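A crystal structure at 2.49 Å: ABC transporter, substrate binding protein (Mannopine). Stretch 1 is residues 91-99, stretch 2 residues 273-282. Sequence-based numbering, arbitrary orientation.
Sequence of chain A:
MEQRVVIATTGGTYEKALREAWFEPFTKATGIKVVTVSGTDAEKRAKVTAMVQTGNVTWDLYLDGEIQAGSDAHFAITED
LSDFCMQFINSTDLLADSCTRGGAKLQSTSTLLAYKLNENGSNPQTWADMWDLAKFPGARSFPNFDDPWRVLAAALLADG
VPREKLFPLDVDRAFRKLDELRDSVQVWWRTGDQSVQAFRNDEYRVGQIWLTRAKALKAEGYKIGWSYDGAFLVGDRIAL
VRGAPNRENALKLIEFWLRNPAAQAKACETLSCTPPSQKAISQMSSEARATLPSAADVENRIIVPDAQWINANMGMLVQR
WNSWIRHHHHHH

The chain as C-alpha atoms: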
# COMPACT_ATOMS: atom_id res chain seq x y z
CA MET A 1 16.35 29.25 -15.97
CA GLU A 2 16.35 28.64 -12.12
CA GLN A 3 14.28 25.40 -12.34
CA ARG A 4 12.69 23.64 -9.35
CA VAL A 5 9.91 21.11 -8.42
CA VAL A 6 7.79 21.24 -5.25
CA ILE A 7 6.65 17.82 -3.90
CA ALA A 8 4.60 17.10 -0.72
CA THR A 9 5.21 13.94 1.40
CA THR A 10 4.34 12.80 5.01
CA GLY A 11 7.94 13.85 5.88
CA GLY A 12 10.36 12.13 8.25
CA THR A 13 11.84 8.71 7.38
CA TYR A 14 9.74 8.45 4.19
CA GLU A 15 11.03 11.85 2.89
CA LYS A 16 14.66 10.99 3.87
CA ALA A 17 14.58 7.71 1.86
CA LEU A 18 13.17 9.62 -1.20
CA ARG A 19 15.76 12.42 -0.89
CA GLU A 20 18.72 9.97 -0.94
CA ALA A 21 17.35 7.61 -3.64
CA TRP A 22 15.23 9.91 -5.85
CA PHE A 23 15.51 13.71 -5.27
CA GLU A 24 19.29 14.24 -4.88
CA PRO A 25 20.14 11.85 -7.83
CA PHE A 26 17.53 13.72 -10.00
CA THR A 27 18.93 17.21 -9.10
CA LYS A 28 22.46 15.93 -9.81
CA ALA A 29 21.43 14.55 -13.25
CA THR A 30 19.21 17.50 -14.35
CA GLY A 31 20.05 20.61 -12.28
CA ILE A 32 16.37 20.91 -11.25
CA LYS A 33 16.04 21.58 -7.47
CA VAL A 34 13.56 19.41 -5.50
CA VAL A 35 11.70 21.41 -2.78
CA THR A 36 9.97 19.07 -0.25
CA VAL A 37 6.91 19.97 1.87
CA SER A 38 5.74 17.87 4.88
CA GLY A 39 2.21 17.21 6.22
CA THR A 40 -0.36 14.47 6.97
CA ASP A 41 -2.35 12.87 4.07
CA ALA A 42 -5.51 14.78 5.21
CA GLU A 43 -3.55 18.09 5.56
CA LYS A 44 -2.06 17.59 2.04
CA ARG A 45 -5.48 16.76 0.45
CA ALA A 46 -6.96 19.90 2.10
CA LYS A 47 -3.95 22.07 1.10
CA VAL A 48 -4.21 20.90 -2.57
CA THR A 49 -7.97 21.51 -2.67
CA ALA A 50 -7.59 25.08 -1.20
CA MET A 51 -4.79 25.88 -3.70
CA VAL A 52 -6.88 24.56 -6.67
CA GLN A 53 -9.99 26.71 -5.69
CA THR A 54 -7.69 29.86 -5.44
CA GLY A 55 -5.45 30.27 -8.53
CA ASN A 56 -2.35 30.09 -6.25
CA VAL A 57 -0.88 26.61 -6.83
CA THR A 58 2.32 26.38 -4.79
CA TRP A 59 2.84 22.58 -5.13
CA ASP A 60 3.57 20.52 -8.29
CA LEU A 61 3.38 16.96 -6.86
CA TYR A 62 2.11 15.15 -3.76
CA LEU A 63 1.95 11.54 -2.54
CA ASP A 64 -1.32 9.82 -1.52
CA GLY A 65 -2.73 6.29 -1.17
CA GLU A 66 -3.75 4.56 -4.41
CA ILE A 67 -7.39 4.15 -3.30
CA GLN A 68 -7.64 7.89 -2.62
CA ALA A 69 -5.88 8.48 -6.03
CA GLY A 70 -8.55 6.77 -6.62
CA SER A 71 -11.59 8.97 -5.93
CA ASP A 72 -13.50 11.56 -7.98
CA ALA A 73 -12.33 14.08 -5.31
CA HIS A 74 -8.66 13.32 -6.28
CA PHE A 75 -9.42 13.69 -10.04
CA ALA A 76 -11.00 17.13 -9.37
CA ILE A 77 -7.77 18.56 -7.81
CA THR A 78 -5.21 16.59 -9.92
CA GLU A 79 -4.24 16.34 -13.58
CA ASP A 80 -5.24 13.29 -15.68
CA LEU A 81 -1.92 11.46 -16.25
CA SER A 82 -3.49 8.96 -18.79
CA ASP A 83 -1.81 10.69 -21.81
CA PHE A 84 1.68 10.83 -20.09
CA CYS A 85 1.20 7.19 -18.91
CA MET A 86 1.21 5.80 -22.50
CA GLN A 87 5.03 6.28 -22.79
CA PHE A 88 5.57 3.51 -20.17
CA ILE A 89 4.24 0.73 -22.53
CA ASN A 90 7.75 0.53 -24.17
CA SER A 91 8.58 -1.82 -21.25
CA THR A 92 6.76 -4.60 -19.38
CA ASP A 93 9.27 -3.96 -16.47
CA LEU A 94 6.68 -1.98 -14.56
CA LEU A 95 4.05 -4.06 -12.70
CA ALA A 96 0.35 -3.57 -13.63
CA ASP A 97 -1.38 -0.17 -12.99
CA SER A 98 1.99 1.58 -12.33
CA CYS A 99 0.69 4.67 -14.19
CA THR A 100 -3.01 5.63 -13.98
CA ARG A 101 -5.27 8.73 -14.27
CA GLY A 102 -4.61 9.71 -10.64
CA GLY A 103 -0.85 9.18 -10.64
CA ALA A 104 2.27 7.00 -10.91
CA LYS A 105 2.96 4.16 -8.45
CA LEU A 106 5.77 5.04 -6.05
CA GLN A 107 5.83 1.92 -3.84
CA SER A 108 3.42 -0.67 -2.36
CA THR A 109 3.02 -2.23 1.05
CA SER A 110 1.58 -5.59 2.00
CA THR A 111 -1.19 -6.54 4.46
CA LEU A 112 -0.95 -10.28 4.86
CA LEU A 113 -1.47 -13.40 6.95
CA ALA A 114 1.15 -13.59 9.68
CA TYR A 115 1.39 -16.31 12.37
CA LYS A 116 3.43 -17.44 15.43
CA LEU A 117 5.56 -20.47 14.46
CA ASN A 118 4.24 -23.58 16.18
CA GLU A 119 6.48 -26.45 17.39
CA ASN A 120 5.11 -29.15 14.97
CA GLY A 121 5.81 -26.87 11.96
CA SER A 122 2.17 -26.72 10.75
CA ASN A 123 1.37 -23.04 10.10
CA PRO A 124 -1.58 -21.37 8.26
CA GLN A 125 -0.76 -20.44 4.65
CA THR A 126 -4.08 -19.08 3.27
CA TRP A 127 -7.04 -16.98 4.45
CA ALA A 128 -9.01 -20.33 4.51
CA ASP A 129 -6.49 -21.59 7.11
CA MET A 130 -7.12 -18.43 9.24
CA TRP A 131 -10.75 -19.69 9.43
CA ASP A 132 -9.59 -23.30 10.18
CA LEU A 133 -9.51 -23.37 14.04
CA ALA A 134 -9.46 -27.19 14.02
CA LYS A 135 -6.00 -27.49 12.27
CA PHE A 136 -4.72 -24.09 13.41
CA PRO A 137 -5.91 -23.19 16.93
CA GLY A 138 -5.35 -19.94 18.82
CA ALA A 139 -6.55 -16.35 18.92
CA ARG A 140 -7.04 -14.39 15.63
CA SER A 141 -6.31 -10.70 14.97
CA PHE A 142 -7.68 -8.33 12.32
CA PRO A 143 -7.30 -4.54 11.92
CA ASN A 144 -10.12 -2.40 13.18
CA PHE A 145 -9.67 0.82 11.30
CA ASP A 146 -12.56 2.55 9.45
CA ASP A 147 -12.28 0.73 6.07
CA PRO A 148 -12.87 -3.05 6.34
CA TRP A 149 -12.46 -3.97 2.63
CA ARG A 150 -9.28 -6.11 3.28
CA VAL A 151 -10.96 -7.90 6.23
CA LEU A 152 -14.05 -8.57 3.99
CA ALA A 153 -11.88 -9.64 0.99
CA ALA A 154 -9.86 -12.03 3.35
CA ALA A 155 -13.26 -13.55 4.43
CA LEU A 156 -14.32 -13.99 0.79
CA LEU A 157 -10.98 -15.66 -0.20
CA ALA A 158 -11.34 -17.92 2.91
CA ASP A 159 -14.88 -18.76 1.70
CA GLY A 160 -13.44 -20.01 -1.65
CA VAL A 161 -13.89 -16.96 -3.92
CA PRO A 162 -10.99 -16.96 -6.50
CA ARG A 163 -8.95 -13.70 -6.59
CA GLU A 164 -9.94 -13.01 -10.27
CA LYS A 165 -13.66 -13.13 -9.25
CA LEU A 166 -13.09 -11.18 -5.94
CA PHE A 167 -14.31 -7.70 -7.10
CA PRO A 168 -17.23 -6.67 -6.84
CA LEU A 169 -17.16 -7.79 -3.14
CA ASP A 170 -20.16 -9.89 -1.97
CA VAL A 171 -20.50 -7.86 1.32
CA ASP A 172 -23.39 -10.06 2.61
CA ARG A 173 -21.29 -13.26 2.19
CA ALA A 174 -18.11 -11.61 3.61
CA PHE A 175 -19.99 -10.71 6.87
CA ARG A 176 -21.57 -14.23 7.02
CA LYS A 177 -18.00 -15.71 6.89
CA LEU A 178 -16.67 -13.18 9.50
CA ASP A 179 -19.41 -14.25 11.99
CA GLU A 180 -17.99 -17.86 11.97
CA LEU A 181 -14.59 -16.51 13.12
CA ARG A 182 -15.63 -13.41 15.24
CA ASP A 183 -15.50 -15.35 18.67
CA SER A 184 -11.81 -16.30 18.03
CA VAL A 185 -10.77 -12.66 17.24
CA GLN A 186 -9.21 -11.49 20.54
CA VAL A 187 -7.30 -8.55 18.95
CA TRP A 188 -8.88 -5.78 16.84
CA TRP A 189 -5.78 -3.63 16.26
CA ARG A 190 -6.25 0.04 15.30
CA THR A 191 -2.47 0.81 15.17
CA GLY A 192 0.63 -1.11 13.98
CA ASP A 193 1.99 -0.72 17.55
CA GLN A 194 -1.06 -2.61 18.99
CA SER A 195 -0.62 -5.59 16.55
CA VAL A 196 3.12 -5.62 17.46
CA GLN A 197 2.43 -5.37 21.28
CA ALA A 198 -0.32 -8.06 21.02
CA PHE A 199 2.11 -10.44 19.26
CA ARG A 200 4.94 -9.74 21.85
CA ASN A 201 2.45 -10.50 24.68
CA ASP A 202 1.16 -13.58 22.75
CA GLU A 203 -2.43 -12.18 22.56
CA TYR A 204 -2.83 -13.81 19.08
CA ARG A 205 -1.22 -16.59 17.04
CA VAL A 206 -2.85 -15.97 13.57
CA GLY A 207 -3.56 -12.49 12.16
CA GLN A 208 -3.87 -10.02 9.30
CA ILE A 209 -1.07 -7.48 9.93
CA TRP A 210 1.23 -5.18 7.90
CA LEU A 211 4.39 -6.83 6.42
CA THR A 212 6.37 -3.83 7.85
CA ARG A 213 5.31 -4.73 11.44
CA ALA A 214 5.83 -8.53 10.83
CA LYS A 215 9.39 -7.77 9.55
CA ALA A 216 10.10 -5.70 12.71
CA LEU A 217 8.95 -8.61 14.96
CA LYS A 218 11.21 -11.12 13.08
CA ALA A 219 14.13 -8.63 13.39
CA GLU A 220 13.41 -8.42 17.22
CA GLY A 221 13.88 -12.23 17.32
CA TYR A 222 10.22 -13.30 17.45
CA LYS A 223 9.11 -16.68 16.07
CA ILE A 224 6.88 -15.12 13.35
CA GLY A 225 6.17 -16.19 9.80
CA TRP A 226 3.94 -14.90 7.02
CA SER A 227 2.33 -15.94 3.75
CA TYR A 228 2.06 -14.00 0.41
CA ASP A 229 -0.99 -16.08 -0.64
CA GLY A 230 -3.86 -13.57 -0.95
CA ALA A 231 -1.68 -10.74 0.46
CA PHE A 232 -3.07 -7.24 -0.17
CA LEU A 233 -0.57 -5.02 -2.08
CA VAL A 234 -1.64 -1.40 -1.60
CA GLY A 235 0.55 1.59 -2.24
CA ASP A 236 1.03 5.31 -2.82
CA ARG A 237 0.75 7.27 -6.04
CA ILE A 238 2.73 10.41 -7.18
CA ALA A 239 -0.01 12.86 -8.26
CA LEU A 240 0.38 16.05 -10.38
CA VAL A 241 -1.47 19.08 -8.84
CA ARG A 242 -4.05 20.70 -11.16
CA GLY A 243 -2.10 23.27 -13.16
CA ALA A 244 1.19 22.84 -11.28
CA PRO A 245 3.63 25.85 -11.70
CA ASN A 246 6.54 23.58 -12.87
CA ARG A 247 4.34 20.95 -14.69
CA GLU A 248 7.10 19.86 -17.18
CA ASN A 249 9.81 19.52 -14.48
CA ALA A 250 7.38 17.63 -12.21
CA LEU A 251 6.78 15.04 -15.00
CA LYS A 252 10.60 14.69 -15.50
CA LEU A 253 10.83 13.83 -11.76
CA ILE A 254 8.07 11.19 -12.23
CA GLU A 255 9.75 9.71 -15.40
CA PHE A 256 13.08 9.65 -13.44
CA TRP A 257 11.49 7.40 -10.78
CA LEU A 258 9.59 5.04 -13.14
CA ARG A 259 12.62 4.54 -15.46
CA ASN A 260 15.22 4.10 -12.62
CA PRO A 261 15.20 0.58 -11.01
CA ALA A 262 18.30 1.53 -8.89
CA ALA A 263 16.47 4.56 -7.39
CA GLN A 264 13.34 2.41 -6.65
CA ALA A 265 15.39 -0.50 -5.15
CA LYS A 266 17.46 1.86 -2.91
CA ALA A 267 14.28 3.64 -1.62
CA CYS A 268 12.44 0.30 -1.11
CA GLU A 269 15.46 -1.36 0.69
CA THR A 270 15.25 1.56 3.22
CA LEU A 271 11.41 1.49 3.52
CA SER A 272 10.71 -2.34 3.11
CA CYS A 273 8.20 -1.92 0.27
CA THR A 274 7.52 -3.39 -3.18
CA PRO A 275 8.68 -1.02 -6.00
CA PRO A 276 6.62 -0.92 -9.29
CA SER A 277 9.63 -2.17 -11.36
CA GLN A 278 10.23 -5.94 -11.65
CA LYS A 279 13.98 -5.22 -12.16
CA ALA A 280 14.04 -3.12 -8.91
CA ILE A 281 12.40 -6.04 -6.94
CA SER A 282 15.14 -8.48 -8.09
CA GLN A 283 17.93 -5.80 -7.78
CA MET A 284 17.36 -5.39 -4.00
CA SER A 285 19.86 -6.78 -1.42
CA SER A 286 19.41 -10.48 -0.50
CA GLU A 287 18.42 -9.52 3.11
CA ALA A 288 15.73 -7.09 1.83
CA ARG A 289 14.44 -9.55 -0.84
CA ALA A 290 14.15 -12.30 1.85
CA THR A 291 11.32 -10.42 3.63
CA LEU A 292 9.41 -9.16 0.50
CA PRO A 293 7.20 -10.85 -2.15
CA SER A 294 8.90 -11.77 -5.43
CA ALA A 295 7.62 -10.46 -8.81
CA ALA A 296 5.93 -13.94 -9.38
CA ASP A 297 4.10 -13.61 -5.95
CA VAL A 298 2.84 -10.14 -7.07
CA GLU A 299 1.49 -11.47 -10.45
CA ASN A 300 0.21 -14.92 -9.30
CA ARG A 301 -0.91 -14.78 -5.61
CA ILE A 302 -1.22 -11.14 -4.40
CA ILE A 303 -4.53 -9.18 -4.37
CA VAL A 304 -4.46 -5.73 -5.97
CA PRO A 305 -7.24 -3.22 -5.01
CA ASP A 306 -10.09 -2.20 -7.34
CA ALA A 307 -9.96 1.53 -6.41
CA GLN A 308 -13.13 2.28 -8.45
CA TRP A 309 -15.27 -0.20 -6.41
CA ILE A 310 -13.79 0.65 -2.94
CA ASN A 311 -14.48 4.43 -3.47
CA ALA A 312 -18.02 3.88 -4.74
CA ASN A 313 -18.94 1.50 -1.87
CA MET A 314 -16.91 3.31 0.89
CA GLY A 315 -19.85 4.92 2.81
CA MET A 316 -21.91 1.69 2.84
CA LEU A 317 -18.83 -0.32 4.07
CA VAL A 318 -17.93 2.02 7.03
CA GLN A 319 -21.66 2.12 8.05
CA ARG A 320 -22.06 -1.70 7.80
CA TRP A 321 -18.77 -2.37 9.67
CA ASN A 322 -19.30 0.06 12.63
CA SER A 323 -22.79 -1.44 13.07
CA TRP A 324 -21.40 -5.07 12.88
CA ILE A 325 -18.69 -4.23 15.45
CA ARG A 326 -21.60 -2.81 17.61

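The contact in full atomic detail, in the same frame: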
# COMPACT_ATOMS: atom_id res chain seq x y z
N SER A 91 8.07 -0.82 -22.17
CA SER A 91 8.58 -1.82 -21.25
C SER A 91 7.42 -2.52 -20.54
O SER A 91 6.35 -1.93 -20.32
CB SER A 91 9.49 -1.17 -20.20
OG SER A 91 8.79 -0.34 -19.28
N THR A 92 7.66 -3.77 -20.17
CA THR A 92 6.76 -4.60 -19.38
C THR A 92 7.41 -4.79 -18.01
O THR A 92 6.95 -5.63 -17.23
CB THR A 92 6.38 -5.90 -20.12
OG1 THR A 92 7.55 -6.54 -20.62
CG2 THR A 92 5.38 -5.66 -21.25
N ASP A 93 8.50 -3.99 -17.73
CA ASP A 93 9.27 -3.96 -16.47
C ASP A 93 8.34 -3.55 -15.37
O ASP A 93 8.38 -4.13 -14.29
CB ASP A 93 10.44 -2.95 -16.57
CG ASP A 93 11.15 -2.59 -15.26
OD1 ASP A 93 11.71 -3.51 -14.61
OD2 ASP A 93 11.20 -1.38 -14.92
N LEU A 94 7.59 -2.48 -15.58
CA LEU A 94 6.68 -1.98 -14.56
C LEU A 94 5.49 -2.93 -14.40
O LEU A 94 4.94 -3.41 -15.39
CB LEU A 94 6.23 -0.52 -14.84
CG LEU A 94 7.34 0.57 -14.76
CD1 LEU A 94 6.87 1.87 -15.38
CD2 LEU A 94 7.84 0.78 -13.34
N LEU A 95 5.16 -3.23 -13.14
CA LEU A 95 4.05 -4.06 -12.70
C LEU A 95 2.75 -3.36 -13.10
O LEU A 95 2.76 -2.16 -13.36
CB LEU A 95 4.13 -4.24 -11.16
CG LEU A 95 5.16 -5.25 -10.62
CD1 LEU A 95 5.25 -5.18 -9.10
CD2 LEU A 95 4.82 -6.71 -11.02
N ALA A 96 1.64 -4.12 -13.20
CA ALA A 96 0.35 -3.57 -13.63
C ALA A 96 -0.14 -2.34 -12.83
O ALA A 96 0.09 -2.25 -11.61
CB ALA A 96 -0.71 -4.66 -13.64
N ASP A 97 -0.78 -1.39 -13.54
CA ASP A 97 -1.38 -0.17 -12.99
C ASP A 97 -0.35 0.78 -12.35
O ASP A 97 -0.70 1.56 -11.46
CB ASP A 97 -2.54 -0.49 -12.02
CG ASP A 97 -3.64 -1.36 -12.62
OD1 ASP A 97 -4.11 -1.04 -13.75
OD2 ASP A 97 -4.04 -2.37 -11.96
N SER A 98 0.91 0.71 -12.79
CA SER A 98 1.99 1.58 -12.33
C SER A 98 1.81 3.04 -12.74
O SER A 98 2.46 3.91 -12.16
CB SER A 98 3.34 1.07 -12.79
OG SER A 98 3.65 -0.01 -11.93
N CYS A 99 0.94 3.32 -13.71
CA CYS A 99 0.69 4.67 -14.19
C CYS A 99 -0.78 4.79 -14.60
O CYS A 99 -1.19 4.27 -15.65
CB CYS A 99 1.63 5.04 -15.34
SG CYS A 99 2.15 6.78 -15.37
N CYS A 273 9.37 -1.94 1.12
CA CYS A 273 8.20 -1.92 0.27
C CYS A 273 8.51 -2.55 -1.06
O CYS A 273 9.67 -2.85 -1.34
CB CYS A 273 7.67 -0.49 0.10
SG CYS A 273 8.97 0.75 -0.17
N THR A 274 7.45 -2.81 -1.85
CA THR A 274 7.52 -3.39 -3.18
C THR A 274 7.55 -2.26 -4.21
O THR A 274 6.54 -1.57 -4.35
CB THR A 274 6.37 -4.40 -3.35
OG1 THR A 274 6.59 -5.46 -2.43
CG2 THR A 274 6.24 -4.95 -4.77
N PRO A 275 8.66 -2.07 -4.95
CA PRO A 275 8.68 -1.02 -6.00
C PRO A 275 7.88 -1.45 -7.23
O PRO A 275 7.72 -2.67 -7.42
CB PRO A 275 10.18 -0.85 -6.31
CG PRO A 275 10.78 -2.15 -5.98
CD PRO A 275 9.94 -2.81 -4.90
N PRO A 276 7.40 -0.50 -8.11
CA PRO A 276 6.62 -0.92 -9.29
C PRO A 276 7.40 -1.66 -10.38
O PRO A 276 6.80 -2.28 -11.23
CB PRO A 276 6.04 0.41 -9.80
CG PRO A 276 7.03 1.43 -9.40
CD PRO A 276 7.47 0.97 -8.03
N SER A 277 8.74 -1.55 -10.38
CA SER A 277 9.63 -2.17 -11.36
C SER A 277 9.97 -3.60 -10.94
O SER A 277 10.31 -3.85 -9.79
CB SER A 277 10.89 -1.32 -11.54
OG SER A 277 11.89 -1.93 -12.33
N GLN A 278 9.88 -4.54 -11.88
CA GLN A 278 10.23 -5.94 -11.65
C GLN A 278 11.76 -6.10 -11.50
O GLN A 278 12.21 -6.94 -10.71
CB GLN A 278 9.67 -6.80 -12.77
CG GLN A 278 8.15 -6.83 -12.71
CD GLN A 278 7.58 -7.80 -13.69
OE1 GLN A 278 7.70 -9.03 -13.55
NE2 GLN A 278 6.94 -7.26 -14.73
N LYS A 279 12.53 -5.26 -12.22
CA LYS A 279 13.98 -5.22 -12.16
C LYS A 279 14.42 -4.74 -10.79
O LYS A 279 15.35 -5.32 -10.24
CB LYS A 279 14.58 -4.31 -13.27
CG LYS A 279 16.09 -4.47 -13.48
CD LYS A 279 16.44 -4.45 -14.96
CE LYS A 279 17.61 -5.37 -15.27
NZ LYS A 279 18.93 -4.73 -15.05
N ALA A 280 13.75 -3.69 -10.24
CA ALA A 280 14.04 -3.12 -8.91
C ALA A 280 13.81 -4.16 -7.82
O ALA A 280 14.66 -4.26 -6.94
CB ALA A 280 13.20 -1.88 -8.66
N ILE A 281 12.71 -4.96 -7.89
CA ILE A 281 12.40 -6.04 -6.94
C ILE A 281 13.57 -7.03 -6.86
O ILE A 281 14.03 -7.36 -5.76
CB ILE A 281 11.04 -6.78 -7.24
CG1 ILE A 281 9.82 -5.91 -6.95
CG2 ILE A 281 10.93 -8.10 -6.46
CD1 ILE A 281 8.56 -6.26 -7.76
N SER A 282 14.06 -7.50 -8.01
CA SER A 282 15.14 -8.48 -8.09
C SER A 282 16.53 -7.88 -7.76
O SER A 282 17.42 -8.61 -7.32
CB SER A 282 15.16 -9.12 -9.47
OG SER A 282 15.43 -8.14 -10.46

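The contact is a short backbone bridge between two loop segments, extended at one end by an aspartate that bonds to the start of a helix and at the other by a small apolar cluster around Leu 95. The partners are far apart in the chain, for any two residues that touch are at least 178 positions apart in sequence, and together they bury 418 Å².

The closest CA atoms across the contact are those of Leu 94 and Ser 277, 4.4 Å apart; the two residues form a single beta bridge. Two hydrogen bonds frame this pair. Leu 95 N donates to Pro 276 O at 2.7 Å in an almost linear arrangement (175°), and Gln 278 N donates to Asp 93 O at 2.9 Å. Pro 276 has no amide hydrogen to give, but its carbonyl accepts: besides the bond from Leu 95, it receives a CA-H...O contact from Leu 94, with Leu 94 CA 3.3 Å from Pro 276 O. The pairing is a single bridge; beyond it stretch 2 becomes helical from Gln 278, and stretch 1 makes a type II turn from Leu 95 to Ser 98.

Asp 93 provides the polar anchor. Its CA-to-CB bond runs sideways to stretch 2, yet the carboxylate at the end of the side chain comes nearer and reaches the first turn of the helix, where backbone amides have no preceding helical carbonyl to bond. Asp 93 OD1 accepts from Lys 279 N at 3.1 Å. The hydroxyl of Ser 277 lies within hydrogen-bonding distance of both carboxylate oxygens, with Ser 277 OG 2.8 Å from Asp 93 OD1 and 2.7 Å from Asp 93 OD2; its one proton cannot be assigned to either. Ser 277 is itself the N-cap residue, and its OG accepts a weak capping bond from Ala 280 N at 3.3 Å. The aspartate and the serine thus provide acceptors for the amides of Lys 279 and Ala 280, the second through a weak bond. Lys 279 contributes through its backbone and the base of its side chain, with Lys 279 CB 3.3 Å from Asp 93 OD1, while the end of the side chain leads away.

The side chain of Gln 278 makes both polar and apolar contacts with stretch 1. Its amide nitrogen NE2 makes a weak hydrogen bond to Asp 93 O at 3.5 Å and sits 3.0 Å from Thr 92 O, while its aliphatic portion packs against Leu 95, with Gln 278 CG 3.7 Å from Leu 95 CD2.

Leu 95 leads the apolar part of the contact. Its CD1 meets Ile 281 CD1 at 3.7 Å; the CA-to-CB bond of Ile 281 points toward stretch 1. Pro 276 is covered by neighbours from stretch 1: Leu 94 CD2 approaches Pro 276 CB at 4.0 Å, and Ser 98 OG lies 3.2 Å from the same Pro 276 CB. Ser 98 OG donates to Leu 95 O at 2.7 Å, a bond that links the first and last residues of the turn.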